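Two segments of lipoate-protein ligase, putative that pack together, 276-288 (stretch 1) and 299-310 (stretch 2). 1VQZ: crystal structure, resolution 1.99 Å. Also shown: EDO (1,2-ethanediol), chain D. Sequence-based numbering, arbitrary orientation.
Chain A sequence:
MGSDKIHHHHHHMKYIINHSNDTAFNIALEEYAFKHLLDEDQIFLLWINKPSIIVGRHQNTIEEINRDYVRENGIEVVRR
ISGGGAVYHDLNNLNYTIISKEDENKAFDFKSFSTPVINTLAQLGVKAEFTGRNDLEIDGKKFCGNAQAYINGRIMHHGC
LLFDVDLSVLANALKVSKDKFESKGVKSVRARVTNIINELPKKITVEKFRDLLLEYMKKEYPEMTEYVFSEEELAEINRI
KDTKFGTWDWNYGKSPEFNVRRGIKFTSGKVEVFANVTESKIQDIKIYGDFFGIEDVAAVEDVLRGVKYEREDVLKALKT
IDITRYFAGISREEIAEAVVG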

# COMPACT_ATOMS: atom_id res chain seq x y z
N ASN A 276 -15.25 -21.98 -2.93
CA ASN A 276 -15.78 -23.30 -2.60
C ASN A 276 -17.30 -23.27 -2.73
O ASN A 276 -17.99 -22.59 -1.97
CB ASN A 276 -15.40 -23.67 -1.16
CG ASN A 276 -15.38 -25.13 -0.94
OD1 ASN A 276 -14.93 -25.90 -1.79
ND2 ASN A 276 -15.87 -25.55 0.21
N VAL A 277 -17.79 -23.98 -3.75
CA VAL A 277 -19.19 -23.98 -4.15
C VAL A 277 -19.75 -25.36 -3.83
O VAL A 277 -19.21 -26.40 -4.27
CB VAL A 277 -19.35 -23.67 -5.66
CG1 VAL A 277 -20.84 -23.81 -6.11
CG2 VAL A 277 -18.79 -22.28 -6.01
N THR A 278 -20.77 -25.37 -2.99
CA THR A 278 -21.45 -26.59 -2.56
C THR A 278 -22.93 -26.31 -2.67
O THR A 278 -23.38 -25.20 -2.40
CB THR A 278 -21.12 -26.93 -1.08
OG1 THR A 278 -21.63 -25.90 -0.24
CG2 THR A 278 -19.64 -27.02 -0.86
N GLU A 279 -23.68 -27.30 -3.13
CA GLU A 279 -25.11 -27.13 -3.30
C GLU A 279 -25.47 -25.86 -4.09
O GLU A 279 -26.42 -25.16 -3.76
CB GLU A 279 -25.80 -27.16 -1.92
CG GLU A 279 -25.80 -28.59 -1.29
N SER A 280 -24.68 -25.59 -5.13
CA SER A 280 -24.88 -24.42 -6.01
C SER A 280 -24.82 -23.01 -5.34
O SER A 280 -25.39 -22.06 -5.86
CB SER A 280 -26.16 -24.61 -6.82
OG SER A 280 -26.10 -25.87 -7.47
N LYS A 281 -24.09 -22.91 -4.23
CA LYS A 281 -23.95 -21.69 -3.46
C LYS A 281 -22.48 -21.52 -3.09
O LYS A 281 -21.73 -22.50 -3.04
CB LYS A 281 -24.77 -21.76 -2.17
CG LYS A 281 -26.28 -21.73 -2.36
CD LYS A 281 -26.99 -21.32 -1.07
CE LYS A 281 -27.03 -22.45 -0.04
NZ LYS A 281 -27.64 -23.75 -0.55
N ILE A 282 -22.11 -20.27 -2.80
CA ILE A 282 -20.78 -19.91 -2.36
C ILE A 282 -20.65 -20.29 -0.88
O ILE A 282 -21.17 -19.62 -0.00
CB ILE A 282 -20.52 -18.42 -2.65
CG1 ILE A 282 -20.50 -18.23 -4.17
CG2 ILE A 282 -19.18 -17.95 -2.02
CD1 ILE A 282 -20.44 -16.75 -4.70
N GLN A 283 -19.97 -21.41 -0.63
CA GLN A 283 -19.74 -21.86 0.74
C GLN A 283 -18.61 -21.02 1.39
O GLN A 283 -18.73 -20.57 2.53
CB GLN A 283 -19.44 -23.37 0.77
CG GLN A 283 -19.42 -24.00 2.17
CD GLN A 283 -18.11 -23.72 2.93
OE1 GLN A 283 -17.01 -23.76 2.34
NE2 GLN A 283 -18.23 -23.45 4.23
N ASP A 284 -17.53 -20.81 0.63
CA ASP A 284 -16.45 -19.91 1.02
C ASP A 284 -15.88 -19.26 -0.22
O ASP A 284 -16.10 -19.75 -1.34
CB ASP A 284 -15.36 -20.65 1.80
CG ASP A 284 -14.73 -19.77 2.92
OD1 ASP A 284 -14.81 -18.53 2.88
OD2 ASP A 284 -14.15 -20.34 3.87
N ILE A 285 -15.22 -18.11 -0.03
CA ILE A 285 -14.58 -17.41 -1.12
C ILE A 285 -13.41 -16.60 -0.60
O ILE A 285 -13.44 -16.09 0.55
CB ILE A 285 -15.61 -16.54 -1.88
CG1 ILE A 285 -15.04 -15.92 -3.15
CG2 ILE A 285 -16.13 -15.41 -1.01
CD1 ILE A 285 -16.13 -15.28 -4.00
N LYS A 286 -12.35 -16.52 -1.40
CA LYS A 286 -11.19 -15.67 -1.08
C LYS A 286 -10.70 -15.04 -2.38
O LYS A 286 -10.66 -15.69 -3.45
CB LYS A 286 -10.07 -16.47 -0.39
CG LYS A 286 -9.04 -15.53 0.28
CD LYS A 286 -8.07 -16.16 1.15
CE LYS A 286 -7.22 -15.12 1.88
NZ LYS A 286 -7.85 -14.54 3.12
N ILE A 287 -10.40 -13.74 -2.32
CA ILE A 287 -10.07 -12.95 -3.47
C ILE A 287 -8.68 -12.38 -3.30
O ILE A 287 -8.37 -11.73 -2.27
CB ILE A 287 -11.10 -11.85 -3.67
CG1 ILE A 287 -12.51 -12.47 -3.84
CG2 ILE A 287 -10.75 -10.95 -4.87
CD1 ILE A 287 -13.63 -11.46 -3.76
N TYR A 288 -7.85 -12.62 -4.31
CA TYR A 288 -6.49 -12.10 -4.38
C TYR A 288 -6.35 -11.18 -5.58
O TYR A 288 -7.16 -11.22 -6.51
CB TYR A 288 -5.48 -13.22 -4.58
CG TYR A 288 -5.32 -14.17 -3.44
CD1 TYR A 288 -6.28 -15.14 -3.20
CD2 TYR A 288 -4.21 -14.13 -2.62
CE1 TYR A 288 -6.16 -16.03 -2.17
CE2 TYR A 288 -4.08 -15.03 -1.55
CZ TYR A 288 -5.07 -15.99 -1.35
OH TYR A 288 -5.00 -16.92 -0.33
N ALA A 299 -14.78 -7.67 3.19
CA ALA A 299 -16.17 -7.22 3.13
C ALA A 299 -16.93 -7.71 1.90
O ALA A 299 -18.11 -8.00 1.98
CB ALA A 299 -16.25 -5.71 3.24
N VAL A 300 -16.26 -7.81 0.77
CA VAL A 300 -16.88 -8.34 -0.44
C VAL A 300 -17.06 -9.88 -0.35
O VAL A 300 -18.14 -10.43 -0.64
CB VAL A 300 -16.07 -7.93 -1.68
CG1 VAL A 300 -16.68 -8.47 -2.95
CG2 VAL A 300 -15.91 -6.39 -1.73
N GLU A 301 -15.99 -10.57 0.07
CA GLU A 301 -16.07 -11.99 0.43
C GLU A 301 -17.29 -12.20 1.32
O GLU A 301 -18.05 -13.13 1.10
CB GLU A 301 -14.80 -12.45 1.15
CG GLU A 301 -13.56 -12.40 0.25
CD GLU A 301 -12.22 -12.49 1.01
OE1 GLU A 301 -12.22 -12.53 2.26
OE2 GLU A 301 -11.17 -12.46 0.34
N ASP A 302 -17.49 -11.32 2.32
CA ASP A 302 -18.55 -11.55 3.31
C ASP A 302 -19.96 -11.49 2.70
O ASP A 302 -20.81 -12.29 3.06
CB ASP A 302 -18.42 -10.59 4.48
CG ASP A 302 -17.21 -10.89 5.37
OD1 ASP A 302 -16.55 -11.96 5.22
OD2 ASP A 302 -16.92 -10.03 6.21
N VAL A 303 -20.16 -10.58 1.77
CA VAL A 303 -21.45 -10.39 1.13
C VAL A 303 -21.72 -11.49 0.11
O VAL A 303 -22.86 -11.72 -0.23
CB VAL A 303 -21.61 -8.96 0.47
CG1 VAL A 303 -20.78 -8.77 -0.78
CG2 VAL A 303 -23.07 -8.68 0.11
N LEU A 304 -20.69 -12.20 -0.35
CA LEU A 304 -20.88 -13.21 -1.39
C LEU A 304 -21.11 -14.60 -0.83
O LEU A 304 -21.67 -15.47 -1.50
CB LEU A 304 -19.71 -13.21 -2.37
CG LEU A 304 -19.69 -12.02 -3.35
CD1 LEU A 304 -18.51 -12.10 -4.25
CD2 LEU A 304 -20.97 -11.85 -4.18
N ARG A 305 -20.65 -14.80 0.39
CA ARG A 305 -20.83 -16.04 1.11
C ARG A 305 -22.34 -16.37 1.27
O ARG A 305 -23.09 -15.53 1.71
CB ARG A 305 -20.12 -15.96 2.46
CG ARG A 305 -19.37 -17.19 2.83
CD ARG A 305 -18.57 -17.01 4.10
NE ARG A 305 -17.17 -16.70 3.83
CZ ARG A 305 -16.56 -15.55 4.10
NH1 ARG A 305 -17.22 -14.53 4.65
NH2 ARG A 305 -15.28 -15.44 3.80
N GLY A 306 -22.74 -17.57 0.85
CA GLY A 306 -24.13 -18.02 0.87
C GLY A 306 -24.95 -17.58 -0.34
O GLY A 306 -26.13 -17.94 -0.47
N VAL A 307 -24.37 -16.77 -1.21
CA VAL A 307 -25.04 -16.40 -2.47
C VAL A 307 -25.00 -17.57 -3.48
O VAL A 307 -24.04 -18.35 -3.53
CB VAL A 307 -24.44 -15.11 -3.04
CG1 VAL A 307 -25.07 -14.71 -4.39
CG2 VAL A 307 -24.63 -13.96 -2.02
N LYS A 308 -26.10 -17.69 -4.23
CA LYS A 308 -26.17 -18.56 -5.38
C LYS A 308 -25.03 -18.32 -6.38
O LYS A 308 -24.78 -17.20 -6.79
CB LYS A 308 -27.51 -18.37 -6.12
CG LYS A 308 -28.72 -18.99 -5.44
N TYR A 309 -24.36 -19.39 -6.80
CA TYR A 309 -23.25 -19.30 -7.72
C TYR A 309 -23.74 -19.18 -9.18
O TYR A 309 -23.62 -20.11 -10.00
CB TYR A 309 -22.35 -20.52 -7.56
CG TYR A 309 -21.01 -20.31 -8.17
CD1 TYR A 309 -20.19 -19.23 -7.75
CD2 TYR A 309 -20.52 -21.16 -9.16
CE1 TYR A 309 -18.95 -19.02 -8.29
CE2 TYR A 309 -19.29 -20.95 -9.71
CZ TYR A 309 -18.50 -19.87 -9.28
OH TYR A 309 -17.27 -19.66 -9.85
N GLU A 310 -24.32 -18.01 -9.44
CA GLU A 310 -24.84 -17.61 -10.70
C GLU A 310 -24.55 -16.14 -10.85
O GLU A 310 -24.70 -15.38 -9.88
CB GLU A 310 -26.36 -17.79 -10.72
CG GLU A 310 -26.84 -19.23 -10.59
CD GLU A 310 -26.60 -20.08 -11.84
OE1 GLU A 310 -26.22 -19.52 -12.88
OE2 GLU A 310 -26.83 -21.31 -11.75
C1 EDO D . -5.56 -12.36 -0.26
O1 EDO D . -6.70 -11.55 -0.09
C2 EDO D . -4.62 -12.26 0.93
O2 EDO D . -5.26 -12.79 2.06
O HOH W 1 -8.84 -11.92 1.50
O HOH W 2 -10.51 -13.80 3.96

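Where a helix ends, the chain that follows can add backbone pairing to side-chain packing, and this pair of segments from a putative lipoate-protein ligase is an example. The helix 299-304 lies nearly antiparallel to the strand 284-288, their axes 8.0 Å apart at closest and their directions 155° apart.

Val300 begins the contact modestly, its CG1 lying 4.3 Å from Ile287 CD1. Glu301 does more. Its CA-to-CB bond points sideways to stretch 1, but the end of the side chain comes nearer to the strand, where the backbone Ile287 N donates a hydrogen bond to Glu301 OE2 at 3.1 Å. The carboxylate also meets Lys286 through solvent: one water links Lys286 NZ to Glu301 OE2, another links Lys286 NZ to Glu301 OE1, and in both the water donates to the acid and accepts from the amine. The waters thus link the buried acid to the amine of Lys286, while Glu301 OE2 also lies 3.5 Å from Lys286 CA. The methylene part of Glu301 is used as well, since its CB packs 3.9 Å from Ile285 CG2.

Leu304 points toward stretch 1 and adds apolar packing, with its CD1 4.0 Å from Ile285 CD1 and its CB 4.3 Å from Ile282 CD1.

At Arg305 the chain leaves helical geometry. The guanidinium is held at its edge by Asp284: Arg305 NE and Asp284 OD1 form a salt bridge at 3.1 Å, and Arg305 NH2 adds a longer hydrogen bond to the same oxygen at 3.3 Å. Within its own stretch, Arg305 NH1 pairs with Asp302 OD1 at 2.7 Å, so one cation joins two acids.

Backbone pairing now joins in. A type II turn from Leu304 to Val307 places Gly306 at positive phi, a conformation that favours glycine, and Gly306 N donates to Ile282 O at 2.7 Å. In return, Ile282 N donates to Val307 O at 2.8 Å. That carbonyl also receives a CA-H...O contact from Lys281 CA at 3.3 Å. Lys308 forms a single beta bridge with Lys281, their CA atoms 4.3 Å apart. The last of these backbone bonds runs from Tyr309 N to Ser280 O, 3.0 Å long and almost straight at 174°.

The CA-to-CB bond of Tyr309 points toward stretch 1. Val277 CG2 sits over one ring face, 3.6 Å from the centroid of Tyr309, in a CH-pi contact, while Ile282 CG1 approaches Tyr309 CD1 at 3.7 Å. Ile282 therefore serves both modes, bonding through its backbone and packing through its side chain.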